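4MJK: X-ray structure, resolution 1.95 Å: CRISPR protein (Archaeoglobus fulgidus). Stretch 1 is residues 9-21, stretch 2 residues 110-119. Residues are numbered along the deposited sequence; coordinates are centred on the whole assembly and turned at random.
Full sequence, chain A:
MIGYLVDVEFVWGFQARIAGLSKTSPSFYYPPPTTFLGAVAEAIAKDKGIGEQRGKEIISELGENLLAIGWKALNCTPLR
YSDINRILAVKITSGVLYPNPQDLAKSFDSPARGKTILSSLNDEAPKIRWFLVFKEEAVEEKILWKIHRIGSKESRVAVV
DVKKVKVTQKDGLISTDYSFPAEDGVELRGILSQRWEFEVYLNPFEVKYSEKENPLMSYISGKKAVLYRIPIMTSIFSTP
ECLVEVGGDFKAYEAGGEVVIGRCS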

ATOM      1  N   GLU A   9       3.312  -9.269   9.966  1.00  9.99           N
ATOM      2  CA  GLU A   9       3.005  -9.244   8.550  1.00 11.60           C
ATOM      3  C   GLU A   9       2.122  -8.036   8.242  1.00 11.48           C
ATOM      4  O   GLU A   9       1.122  -7.816   8.915  1.00 11.31           O
ATOM      5  CB  GLU A   9       2.285 -10.548   8.196  1.00 16.40           C
ATOM      6  CG  GLU A   9       1.804 -10.673   6.779  1.00 19.26           C
ATOM      7  CD  GLU A   9       1.066 -11.994   6.571  1.00 24.54           C
ATOM      8  OE1 GLU A   9      -0.155 -11.958   6.316  1.00 32.84           O
ATOM      9  OE2 GLU A   9       1.711 -13.061   6.693  1.00 26.87           O
ATOM     10  N   PHE A  10       2.493  -7.251   7.238  1.00 11.65           N
ATOM     11  CA  PHE A  10       1.743  -6.041   6.883  1.00 11.78           C
ATOM     12  C   PHE A  10       0.910  -6.346   5.651  1.00 11.89           C
ATOM     13  O   PHE A  10       1.353  -7.087   4.779  1.00 14.32           O
ATOM     14  CB  PHE A  10       2.697  -4.854   6.575  1.00 11.87           C
ATOM     15  CG  PHE A  10       3.349  -4.255   7.805  1.00 10.81           C
ATOM     16  CD1 PHE A  10       4.306  -4.966   8.514  1.00 10.56           C
ATOM     17  CD2 PHE A  10       2.988  -2.989   8.258  1.00 11.57           C
ATOM     18  CE1 PHE A  10       4.895  -4.424   9.643  1.00 11.48           C
ATOM     19  CE2 PHE A  10       3.564  -2.444   9.393  1.00 12.13           C
ATOM     20  CZ  PHE A  10       4.528  -3.164  10.089  1.00 12.58           C
ATOM     21  N   VAL A  11      -0.289  -5.785   5.581  1.00 10.86           N
ATOM     22  CA  VAL A  11      -1.089  -5.857   4.362  1.00 10.42           C
ATOM     23  C   VAL A  11      -0.396  -5.116   3.215  1.00 13.83           C
ATOM     24  O   VAL A  11      -0.277  -5.665   2.115  1.00 11.48           O
ATOM     25  CB  VAL A  11      -2.521  -5.293   4.591  1.00 13.02           C
ATOM     26  CG1 VAL A  11      -3.339  -5.249   3.278  1.00 12.03           C
ATOM     27  CG2 VAL A  11      -3.251  -6.123   5.660  1.00 12.67           C
ATOM     28  N   TRP A  12       0.062  -3.879   3.458  1.00 11.13           N
ATOM     29  CA  TRP A  12       0.622  -3.045   2.367  1.00 10.30           C
ATOM     30  C   TRP A  12       1.765  -2.116   2.773  1.00 10.19           C
ATOM     31  O   TRP A  12       2.534  -1.677   1.919  1.00  8.79           O
ATOM     32  CB  TRP A  12      -0.481  -2.163   1.749  1.00 11.05           C
ATOM     33  CG  TRP A  12      -1.050  -1.181   2.738  1.00 10.35           C
ATOM     34  CD1 TRP A  12      -2.115  -1.379   3.580  1.00 12.06           C
ATOM     35  CD2 TRP A  12      -0.553   0.132   3.028  1.00 12.13           C
ATOM     36  NE1 TRP A  12      -2.320  -0.258   4.351  1.00 10.68           N
ATOM     37  CE2 TRP A  12      -1.374   0.680   4.032  1.00 11.44           C
ATOM     38  CE3 TRP A  12       0.495   0.906   2.518  1.00 11.98           C
ATOM     39  CZ2 TRP A  12      -1.166   1.968   4.554  1.00 13.47           C
ATOM     40  CZ3 TRP A  12       0.695   2.184   3.035  1.00 10.25           C
ATOM     41  CH2 TRP A  12      -0.131   2.697   4.041  1.00 12.33           C
ATOM     42  N   GLY A  13       1.863  -1.787   4.060  1.00 11.32           N
ATOM     43  CA  GLY A  13       2.752  -0.717   4.494  1.00  9.37           C
ATOM     44  C   GLY A  13       2.150   0.011   5.676  1.00 10.36           C
ATOM     45  O   GLY A  13       1.342  -0.566   6.392  1.00  8.48           O
ATOM     46  N   PHE A  14       2.509   1.280   5.869  1.00  8.04           N
ATOM     47  CA  PHE A  14       2.040   2.010   7.036  1.00 10.07           C
ATOM     48  C   PHE A  14       2.066   3.508   6.804  1.00 10.76           C
ATOM     49  O   PHE A  14       2.716   4.005   5.874  1.00 10.01           O
ATOM     50  CB  PHE A  14       2.927   1.691   8.240  1.00 10.14           C
ATOM     51  CG  PHE A  14       4.322   2.221   8.102  1.00  8.85           C
ATOM     52  CD1 PHE A  14       4.658   3.465   8.622  1.00  9.41           C
ATOM     53  CD2 PHE A  14       5.281   1.506   7.407  1.00 10.18           C
ATOM     54  CE1 PHE A  14       5.939   3.968   8.479  1.00  8.88           C
ATOM     55  CE2 PHE A  14       6.568   2.005   7.261  1.00  9.78           C
ATOM     56  CZ  PHE A  14       6.893   3.239   7.798  1.00  9.07           C
ATOM     57  N   GLN A  15       1.346   4.227   7.660  1.00  9.97           N
ATOM     58  CA  GLN A  15       1.503   5.660   7.735  1.00 11.02           C
ATOM     59  C   GLN A  15       1.680   6.091   9.185  1.00 14.75           C
ATOM     60  O   GLN A  15       0.879   5.710  10.060  1.00 11.61           O
ATOM     61  CB  GLN A  15       0.304   6.375   7.105  1.00 12.11           C
ATOM     62  CG  GLN A  15       0.417   7.889   7.235  1.00 14.70           C
ATOM     63  CD  GLN A  15      -0.590   8.631   6.379  1.00 18.59           C
ATOM     64  OE1 GLN A  15      -1.662   8.112   6.069  1.00 18.22           O
ATOM     65  NE2 GLN A  15      -0.240   9.845   5.985  1.00 16.25           N
ATOM     66  N   ALA A  16       2.735   6.866   9.444  1.00 11.73           N
ATOM     67  CA  ALA A  16       2.944   7.439  10.771  1.00 13.60           C
ATOM     68  C   ALA A  16       3.064   8.957  10.636  1.00 14.82           C
ATOM     69  O   ALA A  16       4.112   9.489  10.236  1.00 12.35           O
ATOM     70  CB  ALA A  16       4.191   6.860  11.420  1.00 13.97           C
ATOM     71  N   ARG A  17       1.986   9.659  10.966  1.00 14.05           N
ATOM     72  CA  ARG A  17       1.943  11.091  10.702  1.00 16.37           C
ATOM     73  C   ARG A  17       2.824  11.942  11.632  1.00 18.92           C
ATOM     74  O   ARG A  17       2.977  13.145  11.416  1.00 17.78           O
ATOM     75  CB  ARG A  17       0.484  11.573  10.604  1.00 18.80           C
ATOM     76  CG  ARG A  17      -0.204  11.014   9.354  1.00 18.59           C
ATOM     77  CD  ARG A  17      -1.669  11.373   9.284  1.00 25.52           C
ATOM     78  NE  ARG A  17      -2.460  10.451  10.079  1.00 27.72           N
ATOM     79  CZ  ARG A  17      -3.507   9.779   9.616  1.00 34.35           C
ATOM     80  NH1 ARG A  17      -3.903   9.959   8.360  1.00 31.05           N
ATOM     81  NH2 ARG A  17      -4.170   8.942  10.414  1.00 30.98           N
ATOM     82  N   ILE A  18       3.448  11.312  12.629  1.00 16.61           N
ATOM     83  CA  ILE A  18       4.469  12.021  13.411  1.00 18.37           C
ATOM     84  C   ILE A  18       5.677  12.430  12.555  1.00 17.09           C
ATOM     85  O   ILE A  18       6.551  13.156  13.016  1.00 16.72           O
ATOM     86  CB  ILE A  18       4.942  11.256  14.685  1.00 20.13           C
ATOM     87  CG1 ILE A  18       5.466   9.845  14.343  1.00 16.88           C
ATOM     88  CG2 ILE A  18       3.811  11.197  15.715  1.00 19.18           C
ATOM     89  CD1 ILE A  18       6.047   9.088  15.570  1.00 15.64           C
ATOM     90  N   ALA A  19       5.718  11.975  11.306  1.00 15.39           N
ATOM     91  CA  ALA A  19       6.697  12.484  10.358  1.00 14.03           C
ATOM     92  C   ALA A  19       6.573  14.010  10.260  1.00 18.03           C
ATOM     93  O   ALA A  19       7.522  14.694   9.896  1.00 16.98           O
ATOM     94  CB  ALA A  19       6.486  11.842   8.983  1.00 16.48           C
ATOM     95  N   GLY A  20       5.398  14.539  10.591  1.00 19.44           N
ATOM     96  CA  GLY A  20       5.163  15.973  10.513  1.00 19.51           C
ATOM     97  C   GLY A  20       5.820  16.785  11.618  1.00 22.50           C
ATOM     98  O   GLY A  20       5.917  18.017  11.521  1.00 22.84           O
ATOM     99  N   LEU A  21       6.271  16.111  12.674  1.00 22.29           N
ATOM    100  CA  LEU A  21       6.902  16.812  13.800  1.00 22.52           C
ATOM    101  C   LEU A  21       8.291  17.320  13.426  1.00 22.99           C
ATOM    102  O   LEU A  21       8.965  16.738  12.584  1.00 18.51           O
ATOM    103  CB  LEU A  21       6.994  15.907  15.031  1.00 19.63           C
ATOM    104  CG  LEU A  21       5.686  15.353  15.607  1.00 20.13           C
ATOM    105  CD1 LEU A  21       6.000  14.363  16.717  1.00 20.47           C
ATOM    106  CD2 LEU A  21       4.774  16.471  16.121  1.00 21.87           C
ATOM    107  N   SER A 110       1.975  17.362   4.352  1.00 28.83           N
ATOM    108  CA  SER A 110       1.149  16.635   3.393  1.00 24.19           C
ATOM    109  C   SER A 110       0.222  15.644   4.096  1.00 24.38           C
ATOM    110  O   SER A 110       0.582  15.079   5.134  1.00 23.44           O
ATOM    111  CB  SER A 110       2.033  15.872   2.410  1.00 29.54           C
ATOM    112  OG  SER A 110       1.298  14.830   1.782  1.00 28.81           O
ATOM    113  N   PRO A 111      -0.977  15.426   3.533  1.00 25.31           N
ATOM    114  CA  PRO A 111      -1.894  14.393   4.042  1.00 24.10           C
ATOM    115  C   PRO A 111      -1.234  13.011   4.068  1.00 21.01           C
ATOM    116  O   PRO A 111      -1.641  12.144   4.835  1.00 20.67           O
ATOM    117  CB  PRO A 111      -3.026  14.370   3.003  1.00 27.72           C
ATOM    118  CG  PRO A 111      -2.931  15.656   2.265  1.00 27.28           C
ATOM    119  CD  PRO A 111      -1.500  16.114   2.340  1.00 26.50           C
ATOM    120  N   ALA A 112      -0.244  12.810   3.211  1.00 19.77           N
ATOM    121  CA  ALA A 112       0.400  11.507   3.062  1.00 22.29           C
ATOM    122  C   ALA A 112       1.769  11.496   3.749  1.00 18.44           C
ATOM    123  O   ALA A 112       2.669  10.743   3.357  1.00 16.80           O
ATOM    124  CB  ALA A 112       0.548  11.156   1.576  1.00 20.93           C
ATOM    125  N   ARG A 113       1.937  12.347   4.757  1.00 19.02           N
ATOM    126  CA  ARG A 113       3.224  12.443   5.429  1.00 17.07           C
ATOM    127  C   ARG A 113       3.451  11.150   6.205  1.00 15.14           C
ATOM    128  O   ARG A 113       2.525  10.637   6.845  1.00 15.64           O
ATOM    129  CB  ARG A 113       3.277  13.677   6.347  1.00 19.81           C
ATOM    130  CG  ARG A 113       2.297  13.640   7.516  1.00 19.05           C
ATOM    131  CD  ARG A 113       2.136  15.027   8.151  1.00 25.14           C
ATOM    132  NE  ARG A 113       1.101  15.032   9.180  1.00 24.82           N
ATOM    133  CZ  ARG A 113      -0.201  15.131   8.929  1.00 25.66           C
ATOM    134  NH1 ARG A 113      -0.632  15.233   7.679  1.00 25.84           N
ATOM    135  NH2 ARG A 113      -1.075  15.126   9.926  1.00 24.87           N
ATOM    136  N   GLY A 114       4.664  10.602   6.119  1.00 13.95           N
ATOM    137  CA  GLY A 114       5.005   9.382   6.836  1.00 12.74           C
ATOM    138  C   GLY A 114       4.351   8.121   6.276  1.00 12.54           C
ATOM    139  O   GLY A 114       4.295   7.097   6.951  1.00 12.38           O
ATOM    140  N   LYS A 115       3.853   8.196   5.047  1.00 11.52           N
ATOM    141  CA  LYS A 115       3.219   7.036   4.426  1.00 12.14           C
ATOM    142  C   LYS A 115       4.200   6.291   3.539  1.00 12.52           C
ATOM    143  O   LYS A 115       4.848   6.886   2.676  1.00 12.08           O
ATOM    144  CB  LYS A 115       1.982   7.433   3.635  1.00 13.72           C
ATOM    145  CG  LYS A 115       1.214   6.248   3.042  1.00 13.13           C
ATOM    146  CD  LYS A 115      -0.061   6.727   2.362  1.00 16.35           C
ATOM    147  CE  LYS A 115      -0.957   5.560   1.958  1.00 16.87           C
ATOM    148  NZ  LYS A 115      -2.284   6.044   1.412  1.00 19.62           N
ATOM    149  N   THR A 116       4.285   4.980   3.756  1.00 11.28           N
ATOM    150  CA  THR A 116       5.335   4.158   3.168  1.00 10.14           C
ATOM    151  C   THR A 116       4.806   2.799   2.770  1.00 12.21           C
ATOM    152  O   THR A 116       4.122   2.137   3.556  1.00  9.61           O
ATOM    153  CB  THR A 116       6.489   3.984   4.182  1.00 10.87           C
ATOM    154  OG1 THR A 116       7.075   5.264   4.422  1.00 11.72           O
ATOM    155  CG2 THR A 116       7.564   3.035   3.663  1.00 11.62           C
ATOM    156  N   ILE A 117       5.106   2.382   1.540  1.00  8.56           N
ATOM    157  CA  ILE A 117       4.706   1.056   1.084  1.00  8.65           C
ATOM    158  C   ILE A 117       5.811   0.055   1.454  1.00 10.53           C
ATOM    159  O   ILE A 117       6.989   0.379   1.393  1.00  9.52           O
ATOM    160  CB  ILE A 117       4.444   1.069  -0.459  1.00 11.59           C
ATOM    161  CG1 ILE A 117       3.160   1.856  -0.759  1.00 13.48           C
ATOM    162  CG2 ILE A 117       4.365  -0.350  -1.031  1.00 13.04           C
ATOM    163  CD1 ILE A 117       2.939   2.100  -2.234  1.00 16.74           C
ATOM    164  N   LEU A 118       5.441  -1.139   1.886  1.00  8.03           N
ATOM    165  CA  LEU A 118       6.454  -2.175   2.099  1.00 10.97           C
ATOM    166  C   LEU A 118       6.344  -3.158   0.958  1.00 13.10           C
ATOM    167  O   LEU A 118       5.327  -3.835   0.809  1.00 12.84           O
ATOM    168  CB  LEU A 118       6.279  -2.861   3.459  1.00 11.37           C
ATOM    169  CG  LEU A 118       6.548  -1.957   4.671  1.00 12.04           C
ATOM    170  CD1 LEU A 118       6.080  -2.612   5.976  1.00 12.99           C
ATOM    171  CD2 LEU A 118       8.051  -1.568   4.771  1.00 13.03           C
ATOM    172  N   SER A 119       7.364  -3.180   0.109  1.00 12.99           N
ATOM    173  CA  SER A 119       7.354  -4.030  -1.081  1.00 16.43           C
ATOM    174  C   SER A 119       8.000  -5.378  -0.770  1.00 13.96           C
ATOM    175  O   SER A 119       9.180  -5.453  -0.438  1.00 14.87           O
ATOM    176  CB  SER A 119       8.141  -3.381  -2.224  1.00 15.25           C
ATOM    177  OG  SER A 119       7.752  -2.040  -2.442  1.00 18.61           O
TER
HETATM  178  O   HOH W   1      -3.729  12.493   6.384  1.00 33.21           O

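What brings the two backbones together? Residues 13-15 and 115-119 lie side by side as antiparallel strands, their axes 4.7 Å apart at closest approach. Phe14 and Thr116 form the hydrogen-bonded pair at the centre: Phe14 N donates to Thr116 O at 2.9 Å, and Thr116 N to Phe14 O at 2.8 Å. Leu118 N to Trp12 O at 3.0 Å and Ala16 N to Gly114 O at 2.9 Å extend this ladder at its two ends. The contact buries 729 Å² in all, both sides summed.

Why does glycine suit two places along this seam? At Gly13 a side chain would point toward the partner strand, where an ideal CB would lie 2.2 Å from Thr116 O and 2.9 Å from Ile117 CA. The bare CA instead fits against the strand, 3.3 Å from Thr116 O, and the backbone angles themselves call for glycine. Gly114, with its positive phi, follows the same logic: a CB would come within 2.0 Å of Ala16 O. The hollow left over it takes the small methyl of Ala19, whose CB sits 3.6 Å from Gly114 CA.

How do the larger side chains fill the space around the strands? Leu118 points toward the first stretch and sets a methyl on Phe10, with CD1 over one face of the ring, 3.7 Å from Phe10 CG. The same methyl lies at the edge of the Phe14 ring, so a single bump serves two aromatic surfaces. Phe14 and Thr116 share one face of the sheet, and the chi1 of Phe14 (p) brings its ring back over its neighbour, Phe14 CE2 to Thr116 CB being 3.7 Å. Trp12 leaves its CA sideways, yet its ring reaches across until CH2 is 3.6 Å from Lys115 CE, while Ile117 CG1 lies at the ring edge, 4.3 Å from Trp12 CE3.

What secures the turns leading into the second strand? Gln15, buried and extended with chi1 and chi2 both t, reaches into the paired turns with its amide. Its NE2 donates to Arg113 O at 3.0 Å and to Pro111 O at 2.9 Å, matching two backbone acceptors with one two-proton donor. Arg113 then lays its guanidinium against the 3-10 segment: Arg17 CB covers one face, 3.8 Å from Arg113 NE, and Gly20 CA lies at the edge. Arg113 NH1 also donates to Ser110 O at 2.8 Å, tying the arm to its own turn.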